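PDB 5I7I: TRAP solute Binding Protein from Uncultured marine bacterium, which binds aromatic acids such as 3-hydroxybenzoate and probably hands them to a membrane TRAP transporter for uptake. Local coordinates for residues H30-M35 and V88-G93; E49-E54 and K256-N261; F99-A104 and A129-K134; K157-L162 and L300-A305; V207-M212 and P280-A285. One frame throughout, in Å; residues are numbered along the deposited sequence.

Overall arrangement
From the N terminus, interaction 1 brings strand 25-31 beside strand 87-91 and closes a loop of 52 residues. Helix 38-54 leaves within that loop, and its end meets helix 252-259 in interaction 2, so the two contacts cross along the chain. Interaction 3, touching interaction 1 through Ala92, joins the loops before and after helix 114-126, nested inside the span of interaction 2. Interaction 4 ties the loop before strand 166-169 to helix 297-320; it encloses interaction 5, where the turn after strand 204-207 meets helix 264-287, and both cross interaction 2. Interactions 1 and 5, centres 18 Å apart, both touch the ligand, whereas interactions 2 and 4 lie 45 Å apart between centres.

Interaction 1 (H30-M35 and V88-G93); sequences HSFPPM and VWTVAG. With 3HB (3-hydroxybenzoic acid), chain C.
The hydrogen bond between these strand ends comes from a side chain: Ser31 OG donates to Trp89 O at 2.7 Å, with the donor tilted 31° from the carbonyl plane. The hydroxyl reaches that oxygen with OG anti to the Ser31 backbone N (chi1 -168°), and it also lies at the edge of the indole, in its plane, 3.5 Å from Trp89 CE3. One residue earlier, the parallel strands approach closely enough for a CA-H...O contact, Val88 CA to His30 O at 3.2 Å. Farther along, the Phe32 and Trp89 rings meet obliquely, their planes 37° apart, with Phe32 CZ 3.8 Å from Trp89 CZ3. Pro33 CG meets the same Trp89 CZ3, while Val91 CG2 reaches the edge of the Phe32 ring. The indole edge at CH2 then points to the ligand, Trp89 CH2 lying 3.8 Å from C5 of 3-hydroxybenzoate. Paired strand ends opening into a ligand-binding cleft are characteristic of the periplasmic solute-binding fold.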
# COMPACT_ATOMS: atom_id res chain seq x y z
N HIS A 30 9.50 5.44 12.54
CA HIS A 30 8.15 5.43 13.10
C HIS A 30 7.17 4.84 12.08
O HIS A 30 7.24 5.15 10.89
CB HIS A 30 7.74 6.87 13.46
CG HIS A 30 6.66 6.94 14.48
ND1 HIS A 30 5.83 8.04 14.61
CD2 HIS A 30 6.28 6.08 15.46
CE1 HIS A 30 5.00 7.85 15.61
NE2 HIS A 30 5.24 6.66 16.14
N SER A 31 6.25 3.99 12.55
CA SER A 31 5.20 3.48 11.68
C SER A 31 4.02 3.03 12.53
O SER A 31 4.11 2.96 13.76
CB SER A 31 5.73 2.36 10.81
OG SER A 31 4.82 2.04 9.78
N PHE A 32 2.92 2.70 11.86
CA PHE A 32 1.66 2.39 12.54
C PHE A 32 1.40 0.90 12.80
O PHE A 32 0.75 0.60 13.81
CB PHE A 32 0.44 3.00 11.82
CG PHE A 32 0.21 2.47 10.43
CD1 PHE A 32 -0.55 1.33 10.22
CD2 PHE A 32 0.75 3.12 9.35
CE1 PHE A 32 -0.74 0.83 8.93
CE2 PHE A 32 0.56 2.63 8.07
CZ PHE A 32 -0.18 1.49 7.85
N PRO A 33 1.82 -0.04 11.96
CA PRO A 33 1.50 -1.44 12.26
C PRO A 33 2.22 -1.90 13.52
O PRO A 33 3.27 -1.34 13.87
CB PRO A 33 2.01 -2.21 11.03
CG PRO A 33 2.11 -1.21 9.96
CD PRO A 33 2.54 0.04 10.67
N PRO A 34 1.71 -2.92 14.20
CA PRO A 34 2.45 -3.48 15.33
C PRO A 34 3.70 -4.21 14.87
O PRO A 34 3.88 -4.54 13.68
CB PRO A 34 1.43 -4.43 15.96
CG PRO A 34 0.56 -4.84 14.83
CD PRO A 34 0.43 -3.61 13.98
N MET A 35 4.57 -4.46 15.85
CA MET A 35 5.88 -5.07 15.60
C MET A 35 5.82 -6.33 14.75
O MET A 35 6.63 -6.44 13.81
CB MET A 35 6.54 -5.29 16.98
CG MET A 35 7.84 -6.08 17.05
SD MET A 35 8.47 -6.11 18.76
CE MET A 35 10.25 -6.01 18.52
N VAL A 88 9.97 6.89 8.03
CA VAL A 88 8.65 6.30 8.21
C VAL A 88 8.35 5.32 7.10
O VAL A 88 8.90 5.40 6.00
CB VAL A 88 7.50 7.33 8.32
CG1 VAL A 88 7.77 8.28 9.47
CG2 VAL A 88 7.32 8.05 7.01
N TRP A 89 7.46 4.38 7.43
CA TRP A 89 6.77 3.55 6.45
C TRP A 89 5.29 3.82 6.62
O TRP A 89 4.77 3.76 7.74
CB TRP A 89 7.08 2.07 6.65
CG TRP A 89 6.43 1.16 5.63
CD1 TRP A 89 6.99 0.72 4.48
CD2 TRP A 89 5.13 0.56 5.70
NE1 TRP A 89 6.11 -0.10 3.81
CE2 TRP A 89 4.97 -0.22 4.54
CE3 TRP A 89 4.09 0.61 6.63
CZ2 TRP A 89 3.81 -0.95 4.29
CZ3 TRP A 89 2.94 -0.10 6.37
CH2 TRP A 89 2.81 -0.87 5.21
N THR A 90 4.60 4.16 5.53
CA THR A 90 3.19 4.47 5.66
C THR A 90 2.47 4.21 4.35
O THR A 90 3.06 3.79 3.36
CB THR A 90 3.03 5.92 6.15
OG1 THR A 90 1.66 6.11 6.49
CG2 THR A 90 3.46 6.91 5.08
N VAL A 91 1.15 4.46 4.36
CA VAL A 91 0.30 4.37 3.18
C VAL A 91 0.08 5.79 2.67
O VAL A 91 -0.41 6.64 3.41
CB VAL A 91 -1.04 3.69 3.51
CG1 VAL A 91 -1.99 3.71 2.32
CG2 VAL A 91 -0.84 2.22 3.95
N ALA A 92 0.43 6.05 1.40
CA ALA A 92 0.37 7.40 0.86
C ALA A 92 -1.03 7.99 1.01
O ALA A 92 -1.20 9.14 1.44
CB ALA A 92 0.75 7.40 -0.61
N GLY A 93 -2.04 7.21 0.64
CA GLY A 93 -3.41 7.67 0.65
C GLY A 93 -4.06 7.82 2.00
O GLY A 93 -5.22 8.24 2.07
C1' 3HB C . -4.22 -0.96 4.29
O1' 3HB C . -5.10 -1.50 3.56
O2' 3HB C . -4.47 0.12 4.89
C1 3HB C . -2.88 -1.65 4.51
C2 3HB C . -2.55 -2.76 3.73
C3 3HB C . -1.35 -3.40 3.92
C4 3HB C . -0.48 -2.97 4.89
C5 3HB C . -0.81 -1.86 5.67
C6 3HB C . -2.01 -1.20 5.49
O3 3HB C . -1.04 -4.49 3.14

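Interaction 2 (E49-E54 and K256-N261); sequences EKVLAE and KVIDNN
Lys50 and Glu54 reach from one helical turn towards Asn261, in a contact that sets the C-terminal turn of helix 38-54 against helix 252-259 and the loop residue Asn261 that follows. The lysine chain crosses the asparagine obliquely, and a bend at its last torsion brings NZ to Asn261 OD1 at 2.5 Å, a very short distance whose exact value calls for caution. The ammonium sits above the amide's carbonyl plane, 36° out of it. The other end of the amide is held more regularly: Asn261 ND2 gives one hydrogen to Glu54 OE1 at 3.0 Å, almost straight at 167°, and another to Val257 O in its own segment. Both acceptors lie near the amide plane, which should fix its rotation although the carboxylate plane is turned 44° from it. Glu54 OE1 also receives Lys50 NZ at 2.8 Å in an i to i+4 salt bridge, and its two donors come from the same face of the carboxylate. Beside this polar group, Val51 CG1 packs 4.2 Å from Val257 CG1. A water completes the link, accepting from Lys50 NZ at 2.9 Å and donating to Asn260 O at 3.0 Å.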
# COMPACT_ATOMS: atom_id res chain seq x y z
N GLU A 49 19.00 -3.91 9.58
CA GLU A 49 20.16 -4.78 9.85
C GLU A 49 21.19 -4.70 8.74
O GLU A 49 22.40 -4.77 9.00
CB GLU A 49 19.71 -6.22 10.02
CG GLU A 49 18.89 -6.44 11.25
CD GLU A 49 18.10 -7.73 11.22
OE1 GLU A 49 17.99 -8.35 10.15
OE2 GLU A 49 17.59 -8.11 12.30
N LYS A 50 20.73 -4.60 7.49
CA LYS A 50 21.65 -4.46 6.37
C LYS A 50 22.36 -3.11 6.44
O LYS A 50 23.58 -3.03 6.21
CB LYS A 50 20.89 -4.66 5.05
CG LYS A 50 21.75 -4.58 3.77
CD LYS A 50 20.91 -4.93 2.50
CE LYS A 50 21.71 -4.85 1.19
NZ LYS A 50 22.25 -3.48 0.90
N VAL A 51 21.61 -2.06 6.80
CA VAL A 51 22.19 -0.73 6.96
C VAL A 51 23.21 -0.71 8.10
O VAL A 51 24.28 -0.09 7.99
CB VAL A 51 21.08 0.32 7.16
CG1 VAL A 51 21.65 1.65 7.66
CG2 VAL A 51 20.32 0.56 5.85
N LEU A 52 22.90 -1.41 9.19
CA LEU A 52 23.83 -1.51 10.31
C LEU A 52 25.10 -2.24 9.88
O LEU A 52 26.21 -1.77 10.12
CB LEU A 52 23.15 -2.26 11.46
CG LEU A 52 23.91 -2.30 12.78
CD1 LEU A 52 23.97 -0.91 13.41
CD2 LEU A 52 23.28 -3.30 13.74
N ALA A 53 24.94 -3.38 9.22
CA ALA A 53 26.09 -4.18 8.80
C ALA A 53 26.97 -3.41 7.83
O ALA A 53 28.20 -3.42 7.95
CB ALA A 53 25.61 -5.48 8.16
N GLU A 54 26.37 -2.75 6.85
CA GLU A 54 27.13 -2.10 5.78
C GLU A 54 27.76 -0.78 6.24
O GLU A 54 28.70 -0.30 5.59
CB GLU A 54 26.27 -2.00 4.50
CG GLU A 54 25.91 -3.42 3.94
CD GLU A 54 25.01 -3.45 2.70
OE1 GLU A 54 24.43 -2.43 2.32
OE2 GLU A 54 24.89 -4.53 2.09
N LYS A 256 26.11 6.86 1.01
CA LYS A 256 26.27 5.74 0.09
C LYS A 256 25.67 4.46 0.65
O LYS A 256 25.13 3.65 -0.12
CB LYS A 256 27.74 5.55 -0.25
CG LYS A 256 28.29 6.64 -1.14
CD LYS A 256 29.78 6.42 -1.37
CE LYS A 256 30.46 7.65 -1.92
NZ LYS A 256 29.76 8.18 -3.11
N VAL A 257 25.74 4.24 1.97
CA VAL A 257 25.06 3.09 2.55
C VAL A 257 23.55 3.21 2.37
O VAL A 257 22.87 2.25 1.97
CB VAL A 257 25.45 2.92 4.03
CG1 VAL A 257 24.58 1.83 4.67
CG2 VAL A 257 26.94 2.61 4.17
N ILE A 258 23.00 4.38 2.67
CA ILE A 258 21.57 4.57 2.51
C ILE A 258 21.17 4.35 1.06
O ILE A 258 20.21 3.63 0.76
CB ILE A 258 21.13 5.96 3.01
CG1 ILE A 258 21.38 6.13 4.52
CG2 ILE A 258 19.65 6.22 2.65
CD1 ILE A 258 20.63 5.13 5.41
N ASP A 259 21.93 4.93 0.12
CA ASP A 259 21.54 4.86 -1.28
C ASP A 259 21.72 3.46 -1.85
O ASP A 259 20.97 3.06 -2.76
CB ASP A 259 22.29 5.93 -2.07
CG ASP A 259 21.84 7.34 -1.68
OD1 ASP A 259 20.64 7.49 -1.37
OD2 ASP A 259 22.64 8.28 -1.69
N ASN A 260 22.64 2.67 -1.30
CA ASN A 260 22.78 1.26 -1.65
C ASN A 260 21.60 0.45 -1.12
O ASN A 260 21.44 -0.72 -1.49
CB ASN A 260 24.10 0.72 -1.09
CG ASN A 260 24.45 -0.68 -1.60
OD1 ASN A 260 24.70 -1.60 -0.82
ND2 ASN A 260 24.50 -0.83 -2.91
N ASN A 261 20.80 1.05 -0.27
CA ASN A 261 19.62 0.44 0.31
C ASN A 261 18.39 1.28 0.03
O ASN A 261 17.53 1.47 0.88
CB ASN A 261 19.84 0.24 1.81
CG ASN A 261 20.83 -0.85 2.07
OD1 ASN A 261 20.48 -2.02 2.00
ND2 ASN A 261 22.09 -0.49 2.30
O HOH W 1 21.60 -3.69 -1.95

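Interaction 3 (F99-A104 and A129-K134); sequences FPHLEA and AASDLK
Two short turns with helical backbone angles lie against each other, their CA atoms coming within 5.1 Å at Phe99 and Asp132 and 5.7 Å at His101 and Ala129. Asp132 projects into the first turn and meets His101 with both carboxylate oxygens. Its OD1 accepts from His101 ND1 at 2.8 Å (162° at the hydrogen); the acceptor lies near the imidazole plane, yet the ring stands above the carboxylate plane, the two groups being 70° apart. OD2 receives two weak backbone bonds, from His101 N at 2.9 Å and Leu102 N at 3.4 Å, so one side chain grips the start of this turn through three N-H groups. With CG anti to its carbonyl carbon (chi1 -71°), His101 holds one ring face against Ala129, whose CA makes a CH-pi contact 4.0 Å from the ring centroid. A leucine in place of His101 would probably leave Asp132 OD1 without its imidazole partner, the aspartate then relying on the weaker backbone donors. On the other side of Asp132, Phe99 CE1 packs 3.6 Å from Leu133 CD2. These two turns flank helix 114-126 in the chain: Leu102 and Leu133 both touch Val125 on that helix, while Phe99 and Leu133 rest on strands 136-143 and 237-243.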
# COMPACT_ATOMS: atom_id res chain seq x y z
N PHE A 99 -0.47 13.29 -2.32
CA PHE A 99 0.42 12.66 -3.29
C PHE A 99 -0.42 12.30 -4.52
O PHE A 99 -0.71 11.13 -4.78
CB PHE A 99 1.12 11.44 -2.69
CG PHE A 99 1.78 11.73 -1.37
CD1 PHE A 99 2.98 12.44 -1.31
CD2 PHE A 99 1.20 11.33 -0.19
CE1 PHE A 99 3.58 12.72 -0.10
CE2 PHE A 99 1.78 11.61 1.02
CZ PHE A 99 2.99 12.30 1.07
N PRO A 100 -0.82 13.31 -5.28
CA PRO A 100 -1.86 13.08 -6.29
C PRO A 100 -1.41 12.19 -7.43
O PRO A 100 -2.22 11.42 -7.97
CB PRO A 100 -2.20 14.49 -6.79
CG PRO A 100 -0.98 15.31 -6.45
CD PRO A 100 -0.49 14.73 -5.14
N HIS A 101 -0.14 12.26 -7.82
CA HIS A 101 0.31 11.39 -8.91
C HIS A 101 0.13 9.92 -8.54
O HIS A 101 -0.18 9.09 -9.41
CB HIS A 101 1.78 11.63 -9.23
CG HIS A 101 2.06 12.93 -9.91
ND1 HIS A 101 2.19 14.12 -9.22
CD2 HIS A 101 2.33 13.22 -11.20
CE1 HIS A 101 2.45 15.10 -10.07
NE2 HIS A 101 2.56 14.57 -11.28
N LEU A 102 0.35 9.59 -7.28
CA LEU A 102 0.35 8.19 -6.88
C LEU A 102 -1.04 7.57 -6.95
O LEU A 102 -1.16 6.34 -7.01
CB LEU A 102 0.95 8.04 -5.48
CG LEU A 102 2.38 8.56 -5.34
CD1 LEU A 102 2.92 8.27 -3.94
CD2 LEU A 102 3.30 8.02 -6.39
N GLU A 103 -2.09 8.39 -6.93
CA GLU A 103 -3.46 7.90 -7.06
C GLU A 103 -3.65 7.09 -8.33
O GLU A 103 -4.53 6.22 -8.38
CB GLU A 103 -4.43 9.09 -7.08
CG GLU A 103 -4.45 9.91 -5.80
CD GLU A 103 -5.34 11.12 -5.88
OE1 GLU A 103 -6.15 11.18 -6.84
OE2 GLU A 103 -5.22 12.02 -5.01
N ALA A 104 -2.88 7.37 -9.38
CA ALA A 104 -3.09 6.64 -10.63
C ALA A 104 -2.87 5.15 -10.42
O ALA A 104 -3.53 4.33 -11.07
CB ALA A 104 -2.17 7.15 -11.73
N ALA A 129 6.53 11.75 -11.60
CA ALA A 129 5.80 12.02 -10.37
C ALA A 129 6.70 12.53 -9.26
O ALA A 129 6.26 12.57 -8.10
CB ALA A 129 5.07 10.76 -9.90
N ALA A 130 7.93 12.93 -9.58
CA ALA A 130 8.87 13.34 -8.55
C ALA A 130 8.34 14.45 -7.65
O ALA A 130 8.70 14.52 -6.48
CB ALA A 130 10.19 13.77 -9.18
N SER A 131 7.50 15.35 -8.18
CA SER A 131 7.09 16.49 -7.37
C SER A 131 6.30 16.07 -6.13
O SER A 131 6.29 16.82 -5.15
CB SER A 131 6.30 17.48 -8.22
OG SER A 131 5.07 16.92 -8.68
N ASP A 132 5.63 14.92 -6.16
CA ASP A 132 4.88 14.47 -5.00
C ASP A 132 5.78 14.29 -3.78
O ASP A 132 5.32 14.47 -2.65
CB ASP A 132 4.19 13.14 -5.29
CG ASP A 132 2.85 13.29 -6.00
OD1 ASP A 132 2.50 14.41 -6.44
OD2 ASP A 132 2.18 12.24 -6.10
N LEU A 133 7.04 13.92 -3.98
CA LEU A 133 7.92 13.53 -2.89
C LEU A 133 9.15 14.43 -2.78
O LEU A 133 10.10 14.09 -2.05
CB LEU A 133 8.29 12.05 -3.03
CG LEU A 133 7.06 11.15 -2.86
CD1 LEU A 133 7.35 9.72 -3.29
CD2 LEU A 133 6.59 11.15 -1.41
N LYS A 134 9.13 15.58 -3.45
CA LYS A 134 10.28 16.49 -3.44
C LYS A 134 10.70 16.92 -2.04
O LYS A 134 11.86 17.27 -1.83
CB LYS A 134 10.00 17.72 -4.32
CG LYS A 134 8.88 18.62 -3.83
CD LYS A 134 8.67 19.84 -4.72
CE LYS A 134 7.68 20.79 -4.08
NZ LYS A 134 6.37 20.12 -3.86

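Interaction 4 (K157-L162 and L300-A305); sequences KSAADL and LAEMKA
Met303 and Ala159 make the apolar part of this contact. The methionine chain, extended beyond CG, leaves helix 297-320 and brings its terminal methyl against the turn at 157-162: CE lies 3.7 Å from Ala159 N and 4.4 Å from Ala159 CB. Leu162 CD1 meets that same methyl at 4.4 Å, making Met303 CE the shared point of packing. The polar part runs through water. Glu302 OE2 accepts from two waters; one, 2.7 Å from Glu302 OE2, takes the N-H of Ala159, and the second, 2.6 Å from Glu302 OE2, takes that of Ala160 and also bonds to Ser158 OG. The carboxylate therefore addresses the first N-H groups of a helical turn at one water's remove. Ionic bonding belongs to the turn itself, where Asp161 OD2 is gripped twice by Lys157: its backbone N reaches the anti lone pair at 2.8 Å and its NZ approaches on the syn side at 3.0 Å, a salt bridge. With one methyl and two bridging waters, the loop before strand 166-169 and the helix are joined lightly, and the negative charge of Glu302, relayed through the waters, probably suits the N-H groups at the start of the turn.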
# COMPACT_ATOMS: atom_id res chain seq x y z
N LYS A 157 -19.81 -12.93 -5.05
CA LYS A 157 -19.73 -13.52 -6.38
C LYS A 157 -19.81 -12.49 -7.49
O LYS A 157 -19.44 -12.79 -8.63
CB LYS A 157 -20.91 -14.46 -6.63
CG LYS A 157 -21.07 -15.57 -5.63
CD LYS A 157 -22.30 -16.39 -5.97
CE LYS A 157 -23.46 -16.16 -5.00
NZ LYS A 157 -24.01 -14.78 -5.02
N SER A 158 -20.33 -11.30 -7.19
CA SER A 158 -20.56 -10.27 -8.19
C SER A 158 -20.72 -8.96 -7.45
O SER A 158 -20.90 -8.93 -6.23
CB SER A 158 -21.81 -10.55 -9.04
OG SER A 158 -22.98 -10.30 -8.29
N ALA A 159 -20.68 -7.87 -8.21
CA ALA A 159 -20.89 -6.53 -7.64
C ALA A 159 -22.19 -6.44 -6.86
O ALA A 159 -22.24 -5.79 -5.80
CB ALA A 159 -20.88 -5.50 -8.76
N ALA A 160 -23.26 -7.07 -7.35
CA ALA A 160 -24.55 -6.94 -6.68
C ALA A 160 -24.49 -7.46 -5.25
O ALA A 160 -25.26 -7.01 -4.39
CB ALA A 160 -25.61 -7.69 -7.47
N ASP A 161 -23.62 -8.44 -4.98
CA ASP A 161 -23.51 -8.97 -3.62
C ASP A 161 -22.97 -7.94 -2.65
O ASP A 161 -23.13 -8.11 -1.44
CB ASP A 161 -22.64 -10.22 -3.59
CG ASP A 161 -23.28 -11.38 -4.28
OD1 ASP A 161 -24.52 -11.49 -4.29
OD2 ASP A 161 -22.53 -12.23 -4.80
N LEU A 162 -22.34 -6.89 -3.15
CA LEU A 162 -21.86 -5.81 -2.29
C LEU A 162 -22.92 -4.77 -1.98
O LEU A 162 -22.68 -3.93 -1.11
CB LEU A 162 -20.68 -5.11 -2.96
CG LEU A 162 -19.42 -5.96 -3.09
CD1 LEU A 162 -18.44 -5.26 -3.99
CD2 LEU A 162 -18.81 -6.23 -1.72
N LEU A 300 -16.59 -10.85 -13.39
CA LEU A 300 -15.35 -10.08 -13.44
C LEU A 300 -15.46 -8.95 -14.44
O LEU A 300 -15.04 -7.81 -14.16
CB LEU A 300 -14.17 -11.00 -13.77
CG LEU A 300 -12.82 -10.31 -13.96
CD1 LEU A 300 -12.39 -9.57 -12.71
CD2 LEU A 300 -11.81 -11.34 -14.38
N ALA A 301 -16.01 -9.24 -15.63
CA ALA A 301 -16.16 -8.21 -16.65
C ALA A 301 -17.00 -7.04 -16.15
O ALA A 301 -16.73 -5.88 -16.47
CB ALA A 301 -16.76 -8.81 -17.93
N GLU A 302 -18.04 -7.34 -15.38
CA GLU A 302 -18.88 -6.29 -14.82
C GLU A 302 -18.10 -5.37 -13.89
O GLU A 302 -18.26 -4.14 -13.92
CB GLU A 302 -20.05 -6.96 -14.10
CG GLU A 302 -20.99 -6.02 -13.46
CD GLU A 302 -22.24 -6.75 -12.99
OE1 GLU A 302 -23.35 -6.34 -13.40
OE2 GLU A 302 -22.10 -7.76 -12.25
N MET A 303 -17.24 -5.96 -13.04
CA MET A 303 -16.40 -5.13 -12.17
C MET A 303 -15.42 -4.30 -12.98
O MET A 303 -15.20 -3.12 -12.67
CB MET A 303 -15.67 -5.98 -11.15
CG MET A 303 -16.59 -6.55 -10.12
SD MET A 303 -15.70 -6.99 -8.62
CE MET A 303 -17.09 -7.48 -7.60
N LYS A 304 -14.81 -4.87 -14.02
CA LYS A 304 -13.86 -4.10 -14.80
C LYS A 304 -14.55 -2.97 -15.55
O LYS A 304 -14.00 -1.87 -15.67
CB LYS A 304 -13.06 -4.99 -15.75
CG LYS A 304 -12.20 -6.01 -15.01
CD LYS A 304 -11.10 -6.56 -15.90
CE LYS A 304 -10.25 -7.57 -15.15
NZ LYS A 304 -9.14 -8.15 -15.92
N ALA A 305 -15.76 -3.21 -16.06
CA ALA A 305 -16.49 -2.14 -16.73
C ALA A 305 -16.81 -1.01 -15.77
O ALA A 305 -16.65 0.17 -16.12
CB ALA A 305 -17.77 -2.70 -17.34
O HOH W 2 -23.70 -7.85 -10.22
O HOH W 3 -19.82 -8.33 -10.85

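Interaction 5 (V207-M212 and P280-A285); sequences VPWEIM and PARKLA. With 3HB (3-hydroxybenzoic acid), chain C.
Glu210 OE1 accepts the phenolic hydroxyl of the ligand, O3 of 3-hydroxybenzoate, at 2.6 Å, and Trp274 adds a weak bond to the same oxygen. The turn carrying it follows strand 204-207 in this solute-binding fold and lines the aromatic-acid pocket on one side while packing on helix 264-287 on the other. On the pocket side, Pro208 CG lies 3.1 Å from the ligand's O3, and Ile211 CB meets its C3 at 3.7 Å. A bend at the second torsion of Glu210 (chi2 92°) carries its carboxylate to the ligand, and Asn38 holds the second oxygen, OE2. Facing the helix, Trp209 lays its indole over Arg282: CB of the arginine stands 3.7 Å from the centroid of the five-membered ring, only 3° off the normal, a CH-pi contact. Arg282 CG also lies over the indole face, so the aliphatic part of the arginine does the packing. Farther along the ring, Trp209 CZ3 reaches Ala285 CB at 3.5 Å. Replacing Trp209 by an alanine is likely to open a gap beneath the Arg282 chain and leave the Ala285 methyl without the indole it packs on. Beside the indole, a water donates to Ala281 O at 2.7 Å and, weakly, to Trp209 O at 3.4 Å.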
# COMPACT_ATOMS: atom_id res chain seq x y z
N VAL A 207 -8.33 -5.57 1.77
CA VAL A 207 -6.91 -5.59 2.13
C VAL A 207 -6.29 -6.76 1.38
O VAL A 207 -6.99 -7.72 1.05
CB VAL A 207 -6.65 -5.84 3.63
CG1 VAL A 207 -6.73 -4.56 4.44
CG2 VAL A 207 -7.61 -6.87 4.22
N PRO A 208 -4.99 -6.75 1.16
CA PRO A 208 -4.31 -7.98 0.75
C PRO A 208 -4.29 -8.95 1.92
O PRO A 208 -4.59 -8.60 3.06
CB PRO A 208 -2.91 -7.50 0.39
CG PRO A 208 -2.69 -6.35 1.35
CD PRO A 208 -4.03 -5.68 1.51
N TRP A 209 -3.91 -10.19 1.65
CA TRP A 209 -3.84 -11.17 2.73
C TRP A 209 -2.81 -10.77 3.78
O TRP A 209 -3.01 -11.04 4.97
CB TRP A 209 -3.44 -12.53 2.18
CG TRP A 209 -4.36 -13.22 1.24
CD1 TRP A 209 -4.11 -13.51 -0.07
CD2 TRP A 209 -5.64 -13.79 1.54
NE1 TRP A 209 -5.16 -14.21 -0.61
CE2 TRP A 209 -6.11 -14.40 0.36
CE3 TRP A 209 -6.43 -13.86 2.69
CZ2 TRP A 209 -7.32 -15.06 0.30
CZ3 TRP A 209 -7.62 -14.53 2.63
CH2 TRP A 209 -8.06 -15.12 1.44
N GLU A 210 -1.69 -10.17 3.37
CA GLU A 210 -0.49 -10.15 4.21
C GLU A 210 -0.70 -9.39 5.51
O GLU A 210 -0.06 -9.72 6.51
CB GLU A 210 0.70 -9.55 3.45
CG GLU A 210 0.57 -8.05 3.12
CD GLU A 210 1.18 -7.13 4.16
OE1 GLU A 210 0.99 -5.89 4.03
OE2 GLU A 210 1.87 -7.61 5.09
N ILE A 211 -1.55 -8.37 5.50
CA ILE A 211 -1.77 -7.52 6.67
C ILE A 211 -2.75 -8.15 7.65
O ILE A 211 -2.83 -7.72 8.80
CB ILE A 211 -2.19 -6.09 6.24
CG1 ILE A 211 -2.12 -5.09 7.40
CG2 ILE A 211 -3.57 -6.10 5.61
CD1 ILE A 211 -0.74 -4.92 8.00
N MET A 212 -3.50 -9.16 7.22
CA MET A 212 -4.66 -9.59 8.00
C MET A 212 -4.27 -10.25 9.30
O MET A 212 -4.90 -9.95 10.34
CB MET A 212 -5.56 -10.48 7.16
CG MET A 212 -6.22 -9.74 6.03
SD MET A 212 -7.20 -10.76 4.93
CE MET A 212 -8.54 -11.26 5.98
N PRO A 280 1.85 -17.14 3.24
CA PRO A 280 1.54 -17.70 4.56
C PRO A 280 0.27 -17.11 5.13
O PRO A 280 -0.43 -17.80 5.88
CB PRO A 280 2.77 -17.33 5.41
CG PRO A 280 3.44 -16.20 4.66
CD PRO A 280 3.14 -16.44 3.22
N ALA A 281 -0.04 -15.87 4.78
CA ALA A 281 -1.23 -15.22 5.32
C ALA A 281 -2.49 -15.83 4.74
O ALA A 281 -3.47 -16.05 5.46
CB ALA A 281 -1.18 -13.72 5.03
N ARG A 282 -2.48 -16.12 3.44
CA ARG A 282 -3.61 -16.82 2.83
C ARG A 282 -3.81 -18.17 3.49
O ARG A 282 -4.95 -18.57 3.78
CB ARG A 282 -3.34 -16.99 1.34
CG ARG A 282 -4.42 -17.74 0.57
CD ARG A 282 -3.99 -17.87 -0.90
NE ARG A 282 -5.04 -18.43 -1.76
CZ ARG A 282 -5.25 -19.73 -1.96
NH1 ARG A 282 -6.21 -20.13 -2.78
NH2 ARG A 282 -4.50 -20.63 -1.35
N LYS A 283 -2.72 -18.90 3.73
CA LYS A 283 -2.83 -20.20 4.37
C LYS A 283 -3.45 -20.08 5.76
O LYS A 283 -4.34 -20.86 6.10
CB LYS A 283 -1.46 -20.88 4.42
CG LYS A 283 -1.45 -22.22 5.14
CD LYS A 283 -0.03 -22.77 5.22
CE LYS A 283 0.02 -24.03 6.07
NZ LYS A 283 -0.75 -25.12 5.44
N LEU A 284 -3.02 -19.10 6.56
CA LEU A 284 -3.66 -18.88 7.85
C LEU A 284 -5.16 -18.65 7.70
O LEU A 284 -5.96 -19.15 8.50
CB LEU A 284 -3.01 -17.71 8.59
CG LEU A 284 -1.60 -17.92 9.13
CD1 LEU A 284 -1.02 -16.64 9.69
CD2 LEU A 284 -1.58 -19.01 10.21
N ALA A 285 -5.56 -17.87 6.70
CA ALA A 285 -6.97 -17.55 6.53
C ALA A 285 -7.78 -18.77 6.15
O ALA A 285 -8.91 -18.95 6.62
CB ALA A 285 -7.13 -16.48 5.47
C1' 3HB C . -4.22 -0.96 4.29
O1' 3HB C . -5.10 -1.50 3.56
O2' 3HB C . -4.47 0.12 4.89
C1 3HB C . -2.88 -1.65 4.51
C2 3HB C . -2.55 -2.76 3.73
C3 3HB C . -1.35 -3.40 3.92
C4 3HB C . -0.48 -2.97 4.89
C5 3HB C . -0.81 -1.86 5.67
C6 3HB C . -2.01 -1.20 5.49
O3 3HB C . -1.04 -4.49 3.14
O HOH W 4 -4.87 -13.74 5.95